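Local coordinates for metal-dependent phosphohydrolase, HDOD domain-containing (Geobacter sulfurreducens, PDB 3HC1), which is of unknown function but carries an HDOD domain and binds two iron ions at an HD-type site, consistent with kinship to metal-dependent phosphohydrolases, at residues D42-I47 against G90-R95; A127-K131 against V143-V147; Y240-L246 against L288-I292. One frame throughout, in Å; residues are numbered along the deposited sequence.

Contact 1: D42-I47 against G90-R95; sequences DPDVAI and GLDLLR
Arg95 reaches from its helix to the loop 42-47 and meets the carbonyl of Asp42 edge-on, a compact example of a guanidinium holding a loop carbonyl. Arg95 NH2 gives a nearly straight bond to Asp42 O (2.9 Å, 164°) that lies in the plane of both the carbonyl and the guanidinium, while NH1 adds a weak second bond to the same oxygen. Extended from CG to NE, the arginine passes with one guanidinium face over Leu91 CG, 3.7 Å from that plane. At its edge Val45 CG2 abuts Arg95 NH2 at 3.2 Å, and the two side chains cross obliquely. NH1 also makes a weak salt bridge to Asp92 OD1, one helical turn back. With an alanine in place of Arg95, the carbonyl of Asp42 would probably lose its link to the helix and Asp92 its charged mate.

Further along, Leu91 directs CD2 at two loop carbonyls, 3.6 Å from Pro43 O and equally near Val45 O. Ile47 points its long branch at the helix backbone: CG1 stands opposite the backbone N (chi1 -163°), which sends CD1 to within 3.5 Å of Leu91 N. Its CG1 meets Leu94 CD2 at 3.9 Å, the side chains crossing at about a right angle, and Val86 touches both residues. This is loop-on-helix packing in the all-helical HDOD domain, joining the link between helices 31-39 and 47-54 to helix 82-108.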
# COMPACT_ATOMS: atom_id res chain seq x y z
N ASP A 42 -16.60 9.17 -5.99
CA ASP A 42 -18.03 9.50 -5.96
C ASP A 42 -18.43 9.91 -4.51
O ASP A 42 -18.59 9.05 -3.64
CB ASP A 42 -18.86 8.29 -6.44
CG ASP A 42 -18.20 7.53 -7.61
OD1 ASP A 42 -17.02 7.82 -7.92
OD2 ASP A 42 -18.84 6.64 -8.21
N PRO A 43 -18.60 11.23 -4.25
CA PRO A 43 -18.99 11.58 -2.87
C PRO A 43 -20.44 11.18 -2.45
O PRO A 43 -20.72 11.08 -1.25
CB PRO A 43 -18.83 13.12 -2.83
CG PRO A 43 -18.52 13.57 -4.28
CD PRO A 43 -18.72 12.39 -5.16
N ASP A 44 -21.32 10.94 -3.42
CA ASP A 44 -22.75 10.78 -3.15
C ASP A 44 -23.26 9.35 -3.29
O ASP A 44 -24.37 9.13 -3.76
CB ASP A 44 -23.58 11.71 -4.05
CG ASP A 44 -23.06 13.13 -4.04
OD1 ASP A 44 -22.81 13.68 -2.94
OD2 ASP A 44 -22.86 13.70 -5.14
N VAL A 45 -22.45 8.38 -2.86
CA VAL A 45 -22.92 6.99 -2.78
C VAL A 45 -23.62 6.78 -1.42
O VAL A 45 -23.22 7.35 -0.40
CB VAL A 45 -21.76 6.00 -2.99
CG1 VAL A 45 -22.27 4.57 -2.93
CG2 VAL A 45 -21.06 6.29 -4.33
N ALA A 46 -24.70 6.00 -1.43
CA ALA A 46 -25.48 5.72 -0.23
C ALA A 46 -24.72 4.74 0.66
O ALA A 46 -24.34 3.65 0.23
CB ALA A 46 -26.84 5.14 -0.60
N ILE A 47 -24.50 5.14 1.92
CA ILE A 47 -23.69 4.35 2.85
C ILE A 47 -24.30 2.95 3.05
O ILE A 47 -23.57 1.94 3.07
CB ILE A 47 -23.43 5.13 4.20
CG1 ILE A 47 -22.27 4.49 4.99
CG2 ILE A 47 -24.69 5.26 5.05
CD1 ILE A 47 -21.76 5.38 6.11
N GLY A 90 -18.64 6.75 8.89
CA GLY A 90 -19.02 7.43 7.66
C GLY A 90 -18.48 6.72 6.41
O GLY A 90 -17.74 5.73 6.49
N LEU A 91 -18.87 7.25 5.25
CA LEU A 91 -18.72 6.56 3.97
C LEU A 91 -17.26 6.26 3.64
O LEU A 91 -16.93 5.13 3.30
CB LEU A 91 -19.37 7.40 2.85
CG LEU A 91 -19.24 7.01 1.37
CD1 LEU A 91 -19.92 5.67 1.08
CD2 LEU A 91 -19.79 8.12 0.49
N ASP A 92 -16.38 7.26 3.76
CA ASP A 92 -14.98 7.05 3.39
C ASP A 92 -14.23 6.05 4.28
O ASP A 92 -13.59 5.11 3.76
CB ASP A 92 -14.23 8.39 3.30
CG ASP A 92 -14.76 9.28 2.19
OD1 ASP A 92 -15.60 8.83 1.37
OD2 ASP A 92 -14.34 10.44 2.14
N LEU A 93 -14.29 6.22 5.60
CA LEU A 93 -13.64 5.27 6.49
C LEU A 93 -14.28 3.87 6.39
O LEU A 93 -13.58 2.85 6.55
CB LEU A 93 -13.59 5.77 7.93
CG LEU A 93 -12.67 6.97 8.19
CD1 LEU A 93 -12.91 7.61 9.57
CD2 LEU A 93 -11.21 6.59 8.04
N LEU A 94 -15.58 3.79 6.10
CA LEU A 94 -16.17 2.47 5.88
C LEU A 94 -15.61 1.76 4.60
O LEU A 94 -15.29 0.58 4.67
CB LEU A 94 -17.69 2.50 5.85
CG LEU A 94 -18.44 1.15 5.78
CD1 LEU A 94 -18.16 0.31 6.99
CD2 LEU A 94 -19.94 1.39 5.60
N ARG A 95 -15.56 2.47 3.48
CA ARG A 95 -14.92 1.97 2.23
C ARG A 95 -13.49 1.52 2.54
O ARG A 95 -13.05 0.46 2.10
CB ARG A 95 -14.87 3.05 1.14
CG ARG A 95 -16.20 3.38 0.36
CD ARG A 95 -16.07 4.79 -0.27
NE ARG A 95 -17.00 5.03 -1.36
CZ ARG A 95 -17.32 6.22 -1.88
NH1 ARG A 95 -16.77 7.35 -1.43
NH2 ARG A 95 -18.21 6.29 -2.86

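Contact 2: A127-K131 against V143-V147; sequences ARIAK and VNVYV
Tyr146 OH and Arg128 NH2 share a water across the two helices, each 2.9 Å from its oxygen; the water accepts from the arginine and lies in the guanidinium plane. The same hydroxyl is hydrogen-bonded to Thr100 OG1 on helix 82-108, which gives the buried tyrosine hydroxyl a second partner. Beneath this polar end the contact is hydrophobic. Ala127 CB sits over one face of the Tyr146 ring, 3.7 Å from the centroid and 19° off the normal, a CH-pi contact. Arg128 runs beside the tyrosine in the same direction and brings CG to the ring edge, 4.0 Å from Tyr146 CE2.

Lys131 slants past the tyrosine, its CD 4.1 Å from Tyr146 CB. With CG trans to the backbone N (chi1 -164°) and the chain fully extended, it continues alongside Val143, where Lys131 NZ lies 3.9 Å from Val143 CG2. The ammonium then finds its charge partner in Glu96 and a further hydrogen bond in a bound glycerol, probably from the crystallisation liquor. On the remaining flank Ala130 CB packs on Val145 CG1 at 3.7 Å.

The axes of 127-131 and 143-147 come within 7.8 Å at an angle of 150°, consistent with the small Ala127 and Ala130 at the interface. Such a close, nearly antiparallel helix pair belongs to the helical core of the HD fold: helix 116-136 also supplies the iron ligand His122, and helix 142-150 leads into the ligands His152 and Asp153.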
# COMPACT_ATOMS: atom_id res chain seq x y z
N ALA A 127 0.26 2.16 3.60
CA ALA A 127 -1.08 2.70 3.39
C ALA A 127 -1.35 3.81 4.41
O ALA A 127 -1.79 4.93 4.04
CB ALA A 127 -2.15 1.59 3.53
N ARG A 128 -1.15 3.49 5.68
CA ARG A 128 -1.54 4.39 6.77
C ARG A 128 -0.72 5.66 6.81
O ARG A 128 -1.26 6.76 7.05
CB ARG A 128 -1.48 3.70 8.12
CG ARG A 128 -2.58 2.73 8.34
CD ARG A 128 -2.50 1.99 9.68
NE ARG A 128 -3.62 1.09 9.82
CZ ARG A 128 -3.87 0.32 10.88
NH1 ARG A 128 -3.08 0.32 11.94
NH2 ARG A 128 -4.95 -0.44 10.87
N ILE A 129 0.58 5.52 6.63
CA ILE A 129 1.47 6.68 6.61
C ILE A 129 1.22 7.53 5.38
O ILE A 129 1.19 8.77 5.48
CB ILE A 129 2.98 6.28 6.72
CG1 ILE A 129 3.20 5.84 8.18
CG2 ILE A 129 3.93 7.47 6.32
CD1 ILE A 129 4.40 5.10 8.46
N ALA A 130 1.05 6.89 4.22
CA ALA A 130 0.74 7.65 3.01
C ALA A 130 -0.57 8.44 3.20
O ALA A 130 -0.65 9.58 2.76
CB ALA A 130 0.66 6.78 1.83
N LYS A 131 -1.55 7.86 3.88
CA LYS A 131 -2.78 8.57 4.13
C LYS A 131 -2.54 9.74 5.05
O LYS A 131 -3.06 10.82 4.77
CB LYS A 131 -3.88 7.70 4.68
CG LYS A 131 -5.26 8.40 4.56
CD LYS A 131 -6.36 7.61 5.20
CE LYS A 131 -7.70 8.37 5.13
NZ LYS A 131 -8.77 7.72 5.96
N VAL A 143 -8.46 8.58 1.03
CA VAL A 143 -8.66 7.14 0.90
C VAL A 143 -8.00 6.58 -0.39
O VAL A 143 -7.52 5.46 -0.38
CB VAL A 143 -10.15 6.70 1.12
CG1 VAL A 143 -10.29 5.18 0.98
CG2 VAL A 143 -10.62 7.11 2.54
N ASN A 144 -7.96 7.37 -1.47
CA ASN A 144 -7.31 6.97 -2.73
C ASN A 144 -5.80 6.74 -2.54
O ASN A 144 -5.22 5.82 -3.12
CB ASN A 144 -7.45 8.03 -3.82
CG ASN A 144 -8.87 8.25 -4.24
OD1 ASN A 144 -9.79 8.18 -3.45
ND2 ASN A 144 -9.05 8.56 -5.49
N VAL A 145 -5.22 7.53 -1.65
CA VAL A 145 -3.80 7.38 -1.32
C VAL A 145 -3.62 6.15 -0.46
O VAL A 145 -2.64 5.42 -0.58
CB VAL A 145 -3.24 8.61 -0.58
CG1 VAL A 145 -1.75 8.50 -0.37
CG2 VAL A 145 -3.54 9.89 -1.35
N TYR A 146 -4.52 5.95 0.49
CA TYR A 146 -4.49 4.77 1.32
C TYR A 146 -4.51 3.47 0.46
O TYR A 146 -3.70 2.57 0.66
CB TYR A 146 -5.67 4.75 2.30
CG TYR A 146 -5.69 3.52 3.20
CD1 TYR A 146 -6.35 2.37 2.81
CD2 TYR A 146 -5.08 3.53 4.44
CE1 TYR A 146 -6.38 1.26 3.59
CE2 TYR A 146 -5.14 2.37 5.27
CZ TYR A 146 -5.77 1.25 4.83
OH TYR A 146 -5.85 0.13 5.60
N VAL A 147 -5.45 3.40 -0.47
CA VAL A 147 -5.64 2.22 -1.30
C VAL A 147 -4.38 2.01 -2.20
O VAL A 147 -3.88 0.90 -2.23
CB VAL A 147 -6.94 2.30 -2.14
CG1 VAL A 147 -6.93 1.29 -3.28
CG2 VAL A 147 -8.18 2.09 -1.24
O HOH W 1 -6.19 0.63 8.47

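Contact 3: Y240-L246 against L288-I292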
# COMPACT_ATOMS: atom_id res chain seq x y z
N TYR A 240 10.07 5.75 4.05
CA TYR A 240 9.96 6.03 5.47
C TYR A 240 9.83 4.72 6.27
O TYR A 240 10.62 4.49 7.19
CB TYR A 240 8.77 6.95 5.79
CG TYR A 240 8.67 7.21 7.26
CD1 TYR A 240 7.99 6.34 8.10
CD2 TYR A 240 9.31 8.30 7.82
CE1 TYR A 240 7.97 6.57 9.45
CE2 TYR A 240 9.29 8.53 9.15
CZ TYR A 240 8.62 7.69 9.97
OH TYR A 240 8.64 7.95 11.31
N CYS A 241 8.86 3.89 5.89
CA CYS A 241 8.63 2.60 6.53
C CYS A 241 9.87 1.72 6.48
O CYS A 241 10.21 1.11 7.48
CB CYS A 241 7.44 1.91 5.94
SG CYS A 241 5.88 2.68 6.51
N THR A 242 10.56 1.68 5.34
CA THR A 242 11.74 0.85 5.17
C THR A 242 12.84 1.32 6.09
O THR A 242 13.55 0.51 6.67
CB THR A 242 12.20 0.84 3.70
OG1 THR A 242 11.10 0.38 2.91
CG2 THR A 242 13.42 -0.09 3.47
N LEU A 243 12.97 2.63 6.22
CA LEU A 243 13.98 3.24 7.12
C LEU A 243 13.60 3.27 8.60
O LEU A 243 14.47 3.46 9.41
CB LEU A 243 14.37 4.65 6.65
CG LEU A 243 15.24 4.72 5.38
CD1 LEU A 243 15.29 6.18 4.83
CD2 LEU A 243 16.64 4.13 5.55
N ARG A 244 12.35 3.06 8.96
CA ARG A 244 11.89 3.10 10.35
C ARG A 244 11.29 1.77 10.82
O ARG A 244 10.27 1.75 11.50
CB ARG A 244 10.86 4.22 10.51
CG ARG A 244 11.39 5.62 10.26
CD ARG A 244 12.50 6.01 11.19
NE ARG A 244 12.71 7.46 11.26
CZ ARG A 244 13.88 8.06 11.53
NH1 ARG A 244 14.97 7.36 11.73
NH2 ARG A 244 13.98 9.38 11.58
N ARG A 245 11.90 0.67 10.41
CA ARG A 245 11.65 -0.66 10.93
C ARG A 245 10.24 -1.16 10.62
O ARG A 245 9.69 -1.92 11.39
CB ARG A 245 11.90 -0.76 12.45
CG ARG A 245 13.28 -0.23 12.97
CD ARG A 245 13.35 -0.32 14.51
NE ARG A 245 14.72 -0.44 14.99
CZ ARG A 245 15.42 0.52 15.61
NH1 ARG A 245 14.89 1.73 15.85
NH2 ARG A 245 16.66 0.26 16.01
N LEU A 246 9.67 -0.73 9.49
CA LEU A 246 8.35 -1.21 9.08
C LEU A 246 8.44 -1.70 7.61
O LEU A 246 7.65 -1.32 6.75
CB LEU A 246 7.31 -0.12 9.31
CG LEU A 246 5.79 -0.39 9.17
CD1 LEU A 246 5.42 -1.71 9.81
CD2 LEU A 246 5.03 0.80 9.75
N LEU A 288 5.62 11.96 12.28
CA LEU A 288 5.73 10.52 11.96
C LEU A 288 6.69 9.82 12.94
O LEU A 288 6.35 8.79 13.55
CB LEU A 288 6.18 10.33 10.51
CG LEU A 288 5.08 10.71 9.47
CD1 LEU A 288 5.69 10.66 8.09
CD2 LEU A 288 3.80 9.86 9.58
N ASP A 289 7.86 10.42 13.10
CA ASP A 289 8.89 9.84 13.94
C ASP A 289 8.40 9.75 15.39
O ASP A 289 8.70 8.78 16.10
CB ASP A 289 10.14 10.70 13.87
CG ASP A 289 10.95 10.46 12.63
OD1 ASP A 289 10.60 9.56 11.81
OD2 ASP A 289 11.96 11.17 12.48
N SER A 290 7.64 10.75 15.84
CA SER A 290 7.08 10.71 17.19
C SER A 290 6.01 9.62 17.37
O SER A 290 5.73 9.20 18.48
CB SER A 290 6.50 12.08 17.59
OG SER A 290 5.19 12.25 17.09
N SER A 291 5.40 9.15 16.29
CA SER A 291 4.33 8.15 16.45
C SER A 291 4.56 6.77 15.80
O SER A 291 3.68 5.86 15.89
CB SER A 291 3.00 8.76 15.98
OG SER A 291 3.14 9.17 14.66
N ILE A 292 5.74 6.58 15.21
CA ILE A 292 6.00 5.35 14.46
C ILE A 292 6.06 4.09 15.35
O ILE A 292 5.62 3.06 14.92
CB ILE A 292 7.28 5.48 13.57
CG1 ILE A 292 7.41 4.32 12.60
CG2 ILE A 292 8.52 5.64 14.41
CD1 ILE A 292 6.32 4.15 11.64
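The C-terminal end of helix 229-243, the helix that supplies the iron ligand Asp238, packs here against helix 281-302 and illustrates how one carboxylate can tie a helix end to its neighbour. Asp289 OD1 takes two donors. Tyr240 OH donates to the anti lone pair of Asp289 OD1 at 2.6 Å, the ring and carboxylate planes being 29° apart. Arg244 NE reaches Asp289 OD1 from above the carboxylate plane, at 3.0 Å. Arg244 NH2 meets Asp289 OD2 at 2.8 Å, also from above, making a side-on, two-nitrogen salt bridge in which the guanidinium and carboxylate planes stand 67° apart. With CG anti to its carbonyl carbon (chi1 -64°), Arg244 lays CG over one face of the Tyr240 ring; the bend at chi2 then turns the rest of the chain toward Asp289. Leu288 CD1 lies over the opposite face, so both faces have a neighbour near the rim, which is likely to limit the ring's rotation.

In the HD-domain setting the turn that follows the helix reaches the metal site's second shell: Cys241 O accepts from both Arg244 N and Leu246 N, one from each face of its carbonyl plane, and Leu246 O is in turn hydrogen-bonded by the iron ligand His122.

Ile292 comes at the tyrosine from the opposite direction, placing CD1 in the ring plane 3.7 Å from Tyr240 CE1. That methyl also meets Leu246 CD2, and Ile292 CG1 lies 4.0 Å from Arg244 CB.

Overall arrangement
Contact 1 lies toward the periphery, its centre about 20 Å from the centre of the chain, and its polar bonds join a side chain to a loop carbonyl. Contact 2 is far more central and buried, a helix pair packed by alanines, valines and an aromatic face. Contact 3, also buried, adds a carboxylate gripped by two side chains. Neighbours touch in sequence: Leu93 CD2 of contact 1 meets Lys131 NZ of contact 2 at 3.4 Å, and Ile129, on helix 116-136, packs onto Cys241, Tyr240, Leu288 and Ile292 of contact 3. Contacts 1 and 3 do not meet, and only 2 and 3 approach the iron ligands.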